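PDB 6KPB: scarecrow-like protein 3 from Arabidopsis thaliana, which probably acts as a transcription factor in plant development and binds zinc finger proteins of the IDD group, among them JACKDAW. Local coordinates for residues G432-S437 against A479-K484; N127-E132 against H203-V208. All coordinates share one frame; numbering follows the deposited sequence.

The two contacts lie far apart in one GRAS domain and do not touch. Their centres are 33 Å apart and their nearest atoms about 21 Å. Interaction 2 comes first along the chain and is closed before interaction 1 begins. Both connect to the same mixed sheet. Interaction 1 pairs strand 431-434 with strand 472-482. The second segment of interaction 2 begins at the end of strand 196-203; the contact brings the start of helix 206-223 against that of helix 129-142. Strands 166-171, 251-257 and 345-351 lie between 196-203 and 472-482 in the sheet. Interaction 1 thus extends the sheet by backbone pairing, while interaction 2 is a small surface contact between side chains at two helix starts.

Interaction 1. Residues G432-S437 against A479-K484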
loop_
_atom_site.group_PDB
_atom_site.type_symbol
_atom_site.label_atom_id
_atom_site.label_comp_id
_atom_site.label_asym_id
_atom_site.label_seq_id
_atom_site.Cartn_x
_atom_site.Cartn_y
_atom_site.Cartn_z
ATOM N N GLY A 432 39.082 -19.557 8.823
ATOM C CA GLY A 432 40.268 -18.732 9.002
ATOM C C GLY A 432 40.179 -17.511 8.104
ATOM O O GLY A 432 39.747 -17.608 6.953
ATOM N N ASN A 433 40.596 -16.365 8.635
ATOM C CA ASN A 433 40.497 -15.123 7.882
ATOM C C ASN A 433 41.500 -15.100 6.738
ATOM O O ASN A 433 42.665 -15.474 6.898
ATOM C CB ASN A 433 40.720 -13.921 8.797
ATOM C CG ASN A 433 40.704 -12.605 8.040
ATOM O OD1 ASN A 433 41.700 -11.884 8.007
ATOM N ND2 ASN A 433 39.575 -12.295 7.417
ATOM N N VAL A 434 41.036 -14.664 5.573
ATOM C CA VAL A 434 41.882 -14.457 4.406
ATOM C C VAL A 434 41.953 -12.951 4.161
ATOM O O VAL A 434 40.966 -12.353 3.706
ATOM C CB VAL A 434 41.352 -15.201 3.174
ATOM C CG1 VAL A 434 42.306 -15.038 1.998
ATOM C CG2 VAL A 434 41.152 -16.669 3.494
ATOM N N PRO A 435 43.075 -12.300 4.464
ATOM C CA PRO A 435 43.145 -10.842 4.315
ATOM C C PRO A 435 42.893 -10.416 2.876
ATOM O O PRO A 435 43.325 -11.071 1.927
ATOM C CB PRO A 435 44.573 -10.507 4.762
ATOM C CG PRO A 435 45.330 -11.797 4.646
ATOM C CD PRO A 435 44.338 -12.871 4.956
ATOM N N LEU A 436 42.162 -9.316 2.726
ATOM C CA LEU A 436 41.883 -8.779 1.406
ATOM C C LEU A 436 43.162 -8.251 0.769
ATOM O O LEU A 436 44.078 -7.786 1.454
ATOM C CB LEU A 436 40.836 -7.671 1.495
ATOM C CG LEU A 436 39.471 -8.106 2.036
ATOM C CD1 LEU A 436 38.526 -6.921 2.168
ATOM C CD2 LEU A 436 38.867 -9.180 1.146
ATOM N N SER A 437 43.221 -8.337 -0.557
ATOM C CA SER A 437 44.415 -7.926 -1.282
ATOM C C SER A 437 44.655 -6.431 -1.118
ATOM O O SER A 437 43.723 -5.624 -1.188
ATOM C CB SER A 437 44.278 -8.275 -2.765
ATOM O OG SER A 437 45.268 -7.619 -3.537
ATOM N N ALA A 479 36.838 -11.882 4.109
ATOM C CA ALA A 479 36.986 -13.138 3.387
ATOM C C ALA A 479 37.493 -14.217 4.333
ATOM O O ALA A 479 38.316 -13.947 5.215
ATOM C CB ALA A 479 37.943 -12.982 2.200
ATOM N N TRP A 480 37.003 -15.443 4.145
ATOM C CA TRP A 480 37.279 -16.531 5.073
ATOM C C TRP A 480 37.473 -17.835 4.313
ATOM O O TRP A 480 36.853 -18.068 3.272
ATOM C CB TRP A 480 36.144 -16.685 6.094
ATOM C CG TRP A 480 35.774 -15.396 6.749
ATOM C CD1 TRP A 480 34.889 -14.462 6.284
ATOM C CD2 TRP A 480 36.287 -14.882 7.983
ATOM N NE1 TRP A 480 34.819 -13.403 7.156
ATOM C CE2 TRP A 480 35.667 -13.636 8.207
ATOM C CE3 TRP A 480 37.207 -15.355 8.922
ATOM C CZ2 TRP A 480 35.939 -12.860 9.331
ATOM C CZ3 TRP A 480 37.477 -14.582 10.036
ATOM C CH2 TRP A 480 36.845 -13.349 10.231
ATOM N N ARG A 481 38.346 -18.685 4.853
ATOM C CA ARG A 481 38.592 -20.020 4.332
ATOM C C ARG A 481 38.420 -21.030 5.458
ATOM O O ARG A 481 38.463 -20.683 6.640
ATOM C CB ARG A 481 39.998 -20.152 3.737
ATOM C CG ARG A 481 41.090 -20.016 4.782
ATOM C CD ARG A 481 42.443 -20.458 4.263
ATOM N NE ARG A 481 43.042 -21.466 5.135
ATOM C CZ ARG A 481 43.639 -21.195 6.291
ATOM N NH1 ARG A 481 44.155 -22.176 7.020
ATOM N NH2 ARG A 481 43.717 -19.942 6.723
ATOM N N CYS A 482 38.242 -22.292 5.078
ATOM C CA CYS A 482 37.996 -23.348 6.050
ATOM C C CYS A 482 39.290 -23.765 6.737
ATOM O O CYS A 482 40.316 -23.968 6.081
ATOM C CB CYS A 482 37.351 -24.554 5.370
ATOM S SG CYS A 482 35.687 -24.251 4.758
ATOM N N ARG A 483 39.236 -23.901 8.059
ATOM C CA ARG A 483 40.377 -24.351 8.841
ATOM C C ARG A 483 40.288 -25.856 9.077
ATOM O O ARG A 483 39.217 -26.461 8.976
ATOM C CB ARG A 483 40.442 -23.605 10.177
ATOM C CG ARG A 483 41.787 -23.697 10.882
ATOM C CD ARG A 483 41.732 -23.155 12.302
ATOM N NE ARG A 483 41.548 -21.708 12.332
ATOM C CZ ARG A 483 40.402 -21.106 12.631
ATOM N NH1 ARG A 483 39.329 -21.827 12.931
ATOM N NH2 ARG A 483 40.328 -19.783 12.632
ATOM N N LYS A 484 41.439 -26.458 9.378
ATOM C CA LYS A 484 41.546 -27.889 9.682
ATOM C C LYS A 484 41.109 -28.779 8.521
ATOM O O LYS A 484 40.732 -28.312 7.446
ATOM C CB LYS A 484 40.732 -28.237 10.935
ATOM C CG LYS A 484 41.406 -27.870 12.247
ATOM C CD LYS A 484 40.470 -28.086 13.426
ATOM C CE LYS A 484 41.123 -28.936 14.504
ATOM N NZ LYS A 484 41.150 -28.241 15.821
ATOM O OXT LYS A 484 41.135 -30.005 8.633
#
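G432 and R481 form a hydrogen-bonded antiparallel pair in the predicted SAW region, where strand 431-434 pairs with the end of strand 472-482 (short segments 134° apart, so splayed). R481 N donates to G432 O at 2.7 Å, and G432 N donates to R481 O. V434 N reaches A479 O at 2.8 Å from above the carbonyl plane.

N433 and W480 form the next, non-hydrogen-bonded pair. The W480 indole lies against N433, with CE3 3.5 Å from N433 CA and CZ3 3.5 Å from N433 CB. N433 CG is anti to the backbone N (chi1 177°), and ND2 sits over one ring face, toward the rim. W480 NE1 is hydrogen-bonded to S478 OG, and the ring packs on S423 and I426 of helix 419-428. An alanine at W480 would probably open a gap beside N433 and that helix and leave S478 OG without its indole partner.

On the other face of the sheet, V434 CG2 meets R481 CG at 3.6 Å, the side chains crossing at about a right angle.

Past the strand, the R483 guanidinium has G432 N over one face and makes a salt bridge to D427. This is an antiparallel strand pair in the Rossmann-like sheet of a GRAS domain.

Interaction 2. Residues N127-E132 against H203-V208; sequences NNVSEE and HHQKEV
Q205 and E132 make the polar part of the contact. Q205 NE2 donates to E132 OE1 at 2.9 Å, with an N-H...O angle of 154°. E132 OE1 accepts through its syn lone pair. The amide and carboxylate planes are only 3° apart, although the two side chains cross at about a right angle. Both chains are extended beyond CG, and their polar ends meet. H204 NE2 lies 5.3 Å from E132 OE1, too far for contact; if protonated, it would probably favour the carboxylate charge.

The van der Waals part centres on V129. Its CG1 is anti to the backbone N (chi1 -171°) and touches Q205 OE1 at 3.4 Å. V129 CG1 also approaches E207 CB at 4.1 Å and V208 CG2 at 4.3 Å. V129 CG2 lies 4.0 Å from E207 OE1.

Within the second segment, Q205 N donates to H203 ND1 at 3.1 Å, from a little out of the ring plane. V208 CG1 sits over the centre of the H203 ring.

Both segments begin helices: N128 is the N-cap residue of helix 129-142, and Q205 that of helix 206-223. V208 packs on I133 and R136, further along helix 129-142. H203 ends strand 196-203, where its backbone bonds V232 and S234, and E131 touches helix 387-406 at K391 and M395.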
loop_
_atom_site.group_PDB
_atom_site.type_symbol
_atom_site.label_atom_id
_atom_site.label_comp_id
_atom_site.label_asym_id
_atom_site.label_seq_id
_atom_site.Cartn_x
_atom_site.Cartn_y
_atom_site.Cartn_z
ATOM N N ASN A 127 2.097 -8.334 -3.759
ATOM C CA ASN A 127 3.429 -8.478 -4.329
ATOM C C ASN A 127 3.828 -7.147 -4.950
ATOM O O ASN A 127 3.103 -6.608 -5.793
ATOM C CB ASN A 127 3.470 -9.600 -5.371
ATOM N N ASN A 128 4.968 -6.615 -4.521
ATOM C CA ASN A 128 5.498 -5.334 -4.985
ATOM C C ASN A 128 6.911 -5.520 -5.521
ATOM O O ASN A 128 7.839 -4.786 -5.175
ATOM C CB ASN A 128 5.473 -4.299 -3.862
ATOM C CG ASN A 128 5.637 -2.882 -4.377
ATOM O OD1 ASN A 128 5.342 -2.593 -5.535
ATOM N ND2 ASN A 128 6.108 -1.988 -3.512
ATOM N N VAL A 129 7.076 -6.517 -6.390
ATOM C CA VAL A 129 8.408 -6.930 -6.823
ATOM C C VAL A 129 9.082 -5.831 -7.637
ATOM O O VAL A 129 10.260 -5.517 -7.426
ATOM C CB VAL A 129 8.325 -8.247 -7.615
ATOM C CG1 VAL A 129 9.719 -8.794 -7.869
ATOM C CG2 VAL A 129 7.469 -9.262 -6.868
ATOM N N SER A 130 8.348 -5.227 -8.576
ATOM C CA SER A 130 8.954 -4.242 -9.466
ATOM C C SER A 130 9.503 -3.052 -8.687
ATOM O O SER A 130 10.602 -2.565 -8.977
ATOM C CB SER A 130 7.941 -3.773 -10.510
ATOM O OG SER A 130 7.223 -2.643 -10.049
ATOM N N GLU A 131 8.755 -2.574 -7.690
ATOM C CA GLU A 131 9.245 -1.470 -6.870
ATOM C C GLU A 131 10.448 -1.889 -6.036
ATOM O O GLU A 131 11.387 -1.104 -5.853
ATOM C CB GLU A 131 8.126 -0.944 -5.973
ATOM C CG GLU A 131 7.311 0.175 -6.599
ATOM C CD GLU A 131 8.113 1.451 -6.763
ATOM O OE1 GLU A 131 8.470 2.068 -5.738
ATOM O OE2 GLU A 131 8.395 1.832 -7.919
ATOM N N GLU A 132 10.441 -3.121 -5.523
ATOM C CA GLU A 132 11.556 -3.586 -4.704
ATOM C C GLU A 132 12.827 -3.735 -5.532
ATOM O O GLU A 132 13.923 -3.414 -5.058
ATOM C CB GLU A 132 11.188 -4.904 -4.021
ATOM C CG GLU A 132 10.160 -4.743 -2.907
ATOM C CD GLU A 132 9.615 -6.067 -2.405
ATOM O OE1 GLU A 132 9.814 -7.094 -3.089
ATOM O OE2 GLU A 132 8.984 -6.080 -1.326
ATOM N N HIS A 203 17.064 -16.761 -3.874
ATOM C CA HIS A 203 16.201 -15.613 -3.637
ATOM C C HIS A 203 14.787 -16.129 -3.416
ATOM O O HIS A 203 14.458 -17.261 -3.777
ATOM C CB HIS A 203 16.247 -14.617 -4.801
ATOM C CG HIS A 203 15.841 -13.225 -4.424
ATOM N ND1 HIS A 203 14.544 -12.770 -4.538
ATOM C CD2 HIS A 203 16.562 -12.185 -3.942
ATOM C CE1 HIS A 203 14.485 -11.512 -4.139
ATOM N NE2 HIS A 203 15.696 -11.133 -3.773
ATOM N N HIS A 204 13.955 -15.287 -2.808
ATOM C CA HIS A 204 12.584 -15.659 -2.488
ATOM C C HIS A 204 11.583 -15.215 -3.544
ATOM O O HIS A 204 10.383 -15.450 -3.378
ATOM C CB HIS A 204 12.187 -15.089 -1.122
ATOM C CG HIS A 204 12.297 -13.598 -1.034
ATOM N ND1 HIS A 204 13.484 -12.955 -0.755
ATOM C CD2 HIS A 204 11.367 -12.625 -1.181
ATOM C CE1 HIS A 204 13.282 -11.649 -0.738
ATOM N NE2 HIS A 204 12.005 -11.423 -0.995
ATOM N N GLN A 205 12.041 -14.587 -4.626
ATOM C CA GLN A 205 11.159 -14.086 -5.674
ATOM C C GLN A 205 11.656 -14.591 -7.018
ATOM O O GLN A 205 12.819 -14.374 -7.374
ATOM C CB GLN A 205 11.099 -12.555 -5.649
ATOM C CG GLN A 205 10.421 -11.997 -4.404
ATOM C CD GLN A 205 10.668 -10.514 -4.207
ATOM O OE1 GLN A 205 11.319 -9.869 -5.028
ATOM N NE2 GLN A 205 10.145 -9.965 -3.119
ATOM N N LYS A 206 10.772 -15.264 -7.761
ATOM C CA LYS A 206 11.155 -15.829 -9.053
ATOM C C LYS A 206 11.593 -14.747 -10.032
ATOM O O LYS A 206 12.593 -14.910 -10.730
ATOM C CB LYS A 206 9.999 -16.637 -9.647
ATOM C CG LYS A 206 10.218 -18.141 -9.622
ATOM C CD LYS A 206 9.763 -18.786 -10.921
ATOM C CE LYS A 206 10.920 -18.945 -11.894
ATOM N NZ LYS A 206 11.708 -20.179 -11.622
ATOM N N GLU A 207 10.850 -13.638 -10.090
ATOM C CA GLU A 207 11.146 -12.585 -11.058
ATOM C C GLU A 207 12.564 -12.053 -10.906
ATOM O O GLU A 207 13.203 -11.695 -11.901
ATOM C CB GLU A 207 10.137 -11.444 -10.917
ATOM C CG GLU A 207 8.681 -11.868 -11.054
ATOM C CD GLU A 207 8.067 -12.306 -9.735
ATOM O OE1 GLU A 207 6.836 -12.173 -9.585
ATOM O OE2 GLU A 207 8.811 -12.777 -8.848
ATOM N N VAL A 208 13.074 -11.996 -9.674
ATOM C CA VAL A 208 14.450 -11.560 -9.461
ATOM C C VAL A 208 15.426 -12.575 -10.043
ATOM O O VAL A 208 16.435 -12.207 -10.655
ATOM C CB VAL A 208 14.702 -11.323 -7.961
ATOM C CG1 VAL A 208 16.125 -10.850 -7.726
ATOM C CG2 VAL A 208 13.704 -10.317 -7.412
#